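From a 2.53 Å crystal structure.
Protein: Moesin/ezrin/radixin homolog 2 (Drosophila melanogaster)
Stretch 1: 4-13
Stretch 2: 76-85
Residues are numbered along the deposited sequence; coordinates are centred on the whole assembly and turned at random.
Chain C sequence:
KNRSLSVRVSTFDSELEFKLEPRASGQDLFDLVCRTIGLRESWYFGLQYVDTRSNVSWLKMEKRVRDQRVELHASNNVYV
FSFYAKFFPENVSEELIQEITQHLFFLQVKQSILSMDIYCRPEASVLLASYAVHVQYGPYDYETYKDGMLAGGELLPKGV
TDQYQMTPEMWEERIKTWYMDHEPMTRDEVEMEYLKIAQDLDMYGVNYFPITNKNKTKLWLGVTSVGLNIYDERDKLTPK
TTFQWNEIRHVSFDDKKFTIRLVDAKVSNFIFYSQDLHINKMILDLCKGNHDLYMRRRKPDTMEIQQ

Stretch 1 (4-13) SLSVRVSTFD
Stretch 2 (76-85) NNVYVFSFYA

Two extended segments of one chain, at least 70 residues apart in sequence wherever they touch, lie side by side as parallel strands. Their N-to-C directions differ by 23°, their axes approach to 4.5 Å, and together they bury 726 Å². The register pairs Val7 with Tyr79, Arg8 with Val80, Val9 with Phe81 and Ser10 with Ser82, with paired CA atoms 4.6 to 5.0 Å apart. Backbone torsions are extended, phi/psi near -120/130 from Val7 to Val9.

Ser4 (-61/160) leads in without contact. Leu5 (-99/122; chi1 m, chi2 t) starts sideways, but its end swings in, so that CD2 rests 3.5 Å from CE1 of Tyr79 in a buried apolar contact.

At Ser6 (-84/121, chi1 m) the ladder begins. Its N donates to a water at 3.0 Å, which in turn donates to Asn77 O at 2.6 Å. Asn77 has a left-handed backbone conformation (68/23). Ser6 O then accepts from Tyr79 N at 2.7 Å, and Val78 CA (-101/132, chi1 t) adds a CA-H...O contact to the same Ser6 O at 3.3 Å.

Val7 (chi1 t) sends its side chain to the buried face that also carries Tyr79, Val9 and Phe81. Its CG2 meets Tyr79 CB at 4.0 Å, while its CG1 reaches Phe81 CD2 at 4.0 Å, near the plane of that ring and at its edge. A beta-branched residue suits this place because its two methyls address two aromatic residues, two apart in sequence: Tyr79 (-74/115; m, chi2 78°) and Phe81 (-124/149; m, chi2 -82°).

Arg8 bonds through both its N and its O, as Ser10 does further on: its N donates to Tyr79 O at 2.8 Å and its O accepts from Phe81 N at 2.9 Å, with N-H...O angles of 168° and 171°. Its side chain (t, t, p, chi4 91°) lies on the partly exposed face with Val78 and Val80 (chi1 t). Arg8 CB is 4.0 Å from Val78 CG1, Arg8 NH2 comes within 3.5 Å of Val80 CG2, and Val80 CG1 sits over one face of the guanidinium, so the long side chain packs against valine while the residue stays partly exposed.

Val9 (chi1 t) repeats the theme of Val7 on the buried face: CG2 to Phe81 CB is 4.3 Å, CG1 to Phe83 CB 3.9 Å. Phe83 (-96/110; chi1 t, chi2 76°) points its CA-to-CB bond toward stretch 1, but its end leads away. Ser10 (-109/106, chi1 m) returns to the other face, beside compact Ser82; its N donates to Phe81 O at 2.9 Å, and its O accepts from Phe83 N at 2.9 Å.

Thr11 (-77/173, chi1 p) places CG2 4.0 Å from Phe83 CB, and its OG1 accepts from Asp13 N at 3.0 Å. Phe12 (-69/-8; chi1 -92°, chi2 -92°) no longer bonds directly: its N donates to a second water at 2.8 Å, and that water donates to Phe83 O at 2.6 Å. Its ring meets Tyr84 (m, chi2 -45°) rim to rim, CE2 to Tyr84 CE1 at 3.2 Å, planes at 46°. Thus a water bridge finishes each end of the ladder.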

# COMPACT_ATOMS: atom_id res chain seq x y z
N SER C 4 9.61 45.15 -3.34
CA SER C 4 9.22 43.92 -2.69
C SER C 4 7.72 43.89 -2.43
O SER C 4 7.03 44.92 -2.41
CB SER C 4 9.98 43.73 -1.38
OG SER C 4 11.32 43.34 -1.65
N LEU C 5 7.20 42.67 -2.23
CA LEU C 5 5.79 42.44 -1.98
C LEU C 5 5.56 42.27 -0.49
O LEU C 5 6.16 41.38 0.13
CB LEU C 5 5.30 41.20 -2.74
CG LEU C 5 5.53 41.10 -4.25
CD1 LEU C 5 4.90 39.81 -4.78
CD2 LEU C 5 4.97 42.32 -4.98
N SER C 6 4.71 43.12 0.09
CA SER C 6 4.22 42.90 1.44
C SER C 6 3.02 41.96 1.39
O SER C 6 2.01 42.26 0.74
CB SER C 6 3.83 44.22 2.10
OG SER C 6 4.97 44.79 2.69
N VAL C 7 3.14 40.82 2.08
CA VAL C 7 2.14 39.76 2.04
C VAL C 7 1.67 39.46 3.45
O VAL C 7 2.49 39.39 4.37
CB VAL C 7 2.69 38.49 1.37
CG1 VAL C 7 1.69 37.35 1.48
CG2 VAL C 7 3.07 38.77 -0.10
N ARG C 8 0.36 39.28 3.60
CA ARG C 8 -0.21 38.72 4.82
C ARG C 8 -1.10 37.53 4.46
O ARG C 8 -1.97 37.65 3.59
CB ARG C 8 -0.99 39.78 5.59
CG ARG C 8 -1.79 39.21 6.76
CD ARG C 8 -2.27 40.31 7.67
NE ARG C 8 -3.13 41.23 6.93
CZ ARG C 8 -4.45 41.11 6.82
NH1 ARG C 8 -5.09 40.10 7.42
NH2 ARG C 8 -5.13 42.01 6.10
N VAL C 9 -0.88 36.40 5.12
CA VAL C 9 -1.66 35.18 4.92
C VAL C 9 -2.35 34.84 6.24
O VAL C 9 -1.71 34.82 7.29
CB VAL C 9 -0.77 34.00 4.46
CG1 VAL C 9 -1.55 32.70 4.46
CG2 VAL C 9 -0.17 34.26 3.06
N SER C 10 -3.66 34.56 6.18
CA SER C 10 -4.44 34.16 7.35
C SER C 10 -4.81 32.68 7.25
O SER C 10 -5.70 32.31 6.47
CB SER C 10 -5.71 34.99 7.49
OG SER C 10 -5.41 36.37 7.41
N THR C 11 -4.16 31.85 8.04
CA THR C 11 -4.71 30.53 8.28
C THR C 11 -5.85 30.66 9.29
O THR C 11 -6.08 31.73 9.85
CB THR C 11 -3.64 29.57 8.81
OG1 THR C 11 -3.35 29.89 10.17
CG2 THR C 11 -2.37 29.71 7.98
N PHE C 12 -6.57 29.57 9.52
CA PHE C 12 -7.57 29.68 10.57
C PHE C 12 -6.95 29.80 11.96
O PHE C 12 -7.68 30.08 12.91
CB PHE C 12 -8.55 28.51 10.54
CG PHE C 12 -9.77 28.80 9.71
CD1 PHE C 12 -10.91 29.33 10.28
CD2 PHE C 12 -9.77 28.56 8.35
CE1 PHE C 12 -12.03 29.61 9.51
CE2 PHE C 12 -10.88 28.83 7.59
CZ PHE C 12 -12.01 29.37 8.16
N ASP C 13 -5.63 29.64 12.09
CA ASP C 13 -5.01 29.74 13.41
C ASP C 13 -4.18 31.00 13.63
O ASP C 13 -4.14 31.51 14.75
CB ASP C 13 -4.15 28.51 13.69
CG ASP C 13 -4.42 27.94 15.06
OD1 ASP C 13 -5.03 28.64 15.92
OD2 ASP C 13 -4.04 26.76 15.28
N ASN C 76 -3.70 49.04 1.99
CA ASN C 76 -2.41 49.69 2.28
C ASN C 76 -1.26 48.96 1.57
O ASN C 76 -0.16 48.80 2.12
CB ASN C 76 -2.16 49.79 3.79
CG ASN C 76 -1.01 50.72 4.15
OD1 ASN C 76 -0.74 51.70 3.44
ND2 ASN C 76 -0.32 50.42 5.25
N ASN C 77 -1.53 48.50 0.34
CA ASN C 77 -0.55 47.88 -0.56
C ASN C 77 -0.04 46.53 -0.09
O ASN C 77 1.05 46.10 -0.49
CB ASN C 77 0.63 48.81 -0.83
CG ASN C 77 0.98 48.87 -2.29
OD1 ASN C 77 0.13 49.22 -3.11
ND2 ASN C 77 2.22 48.51 -2.62
N VAL C 78 -0.79 45.83 0.75
CA VAL C 78 -0.43 44.50 1.22
C VAL C 78 -1.23 43.47 0.42
O VAL C 78 -2.45 43.63 0.24
CB VAL C 78 -0.70 44.35 2.73
CG1 VAL C 78 -0.34 42.94 3.21
CG2 VAL C 78 0.06 45.44 3.51
N TYR C 79 -0.54 42.44 -0.08
CA TYR C 79 -1.22 41.29 -0.67
C TYR C 79 -1.82 40.44 0.44
O TYR C 79 -1.08 39.88 1.26
CB TYR C 79 -0.24 40.47 -1.51
CG TYR C 79 0.29 41.23 -2.70
CD1 TYR C 79 1.30 42.18 -2.55
CD2 TYR C 79 -0.21 41.00 -3.98
CE1 TYR C 79 1.79 42.89 -3.65
CE2 TYR C 79 0.28 41.70 -5.09
CZ TYR C 79 1.28 42.64 -4.91
OH TYR C 79 1.76 43.34 -6.00
N VAL C 80 -3.15 40.34 0.48
CA VAL C 80 -3.87 39.70 1.58
C VAL C 80 -4.54 38.42 1.07
O VAL C 80 -5.42 38.47 0.19
CB VAL C 80 -4.91 40.64 2.20
CG1 VAL C 80 -5.68 39.93 3.31
CG2 VAL C 80 -4.22 41.89 2.73
N PHE C 81 -4.14 37.29 1.64
CA PHE C 81 -4.66 36.00 1.25
C PHE C 81 -5.24 35.28 2.46
O PHE C 81 -4.77 35.43 3.60
CB PHE C 81 -3.56 35.13 0.63
CG PHE C 81 -2.89 35.75 -0.56
CD1 PHE C 81 -3.48 35.68 -1.81
CD2 PHE C 81 -1.67 36.39 -0.43
CE1 PHE C 81 -2.87 36.24 -2.92
CE2 PHE C 81 -1.04 36.95 -1.53
CZ PHE C 81 -1.64 36.87 -2.78
N SER C 82 -6.26 34.46 2.20
CA SER C 82 -6.74 33.47 3.15
C SER C 82 -6.23 32.08 2.75
O SER C 82 -6.32 31.70 1.58
CB SER C 82 -8.26 33.47 3.21
OG SER C 82 -8.73 34.76 3.51
N PHE C 83 -5.71 31.34 3.73
CA PHE C 83 -5.28 29.95 3.53
C PHE C 83 -6.42 29.03 3.97
O PHE C 83 -6.72 28.93 5.16
CB PHE C 83 -4.01 29.68 4.33
CG PHE C 83 -3.34 28.39 3.98
CD1 PHE C 83 -2.59 28.28 2.81
CD2 PHE C 83 -3.42 27.29 4.83
CE1 PHE C 83 -1.95 27.10 2.50
CE2 PHE C 83 -2.77 26.10 4.51
CZ PHE C 83 -2.04 26.00 3.36
N TYR C 84 -7.05 28.36 2.99
CA TYR C 84 -8.25 27.56 3.20
C TYR C 84 -8.07 26.16 2.61
O TYR C 84 -7.36 25.98 1.62
CB TYR C 84 -9.51 28.13 2.49
CG TYR C 84 -10.11 29.37 3.05
CD1 TYR C 84 -10.30 29.53 4.42
CD2 TYR C 84 -10.54 30.40 2.20
CE1 TYR C 84 -10.88 30.69 4.94
CE2 TYR C 84 -11.12 31.56 2.70
CZ TYR C 84 -11.28 31.71 4.08
OH TYR C 84 -11.85 32.86 4.61
N ALA C 85 -8.79 25.20 3.18
CA ALA C 85 -9.01 23.95 2.47
C ALA C 85 -9.90 24.22 1.28
O ALA C 85 -11.01 24.75 1.43
CB ALA C 85 -9.64 22.90 3.38
O HOH W 1 3.30 45.23 -1.42
O HOH W 2 -6.48 27.68 7.43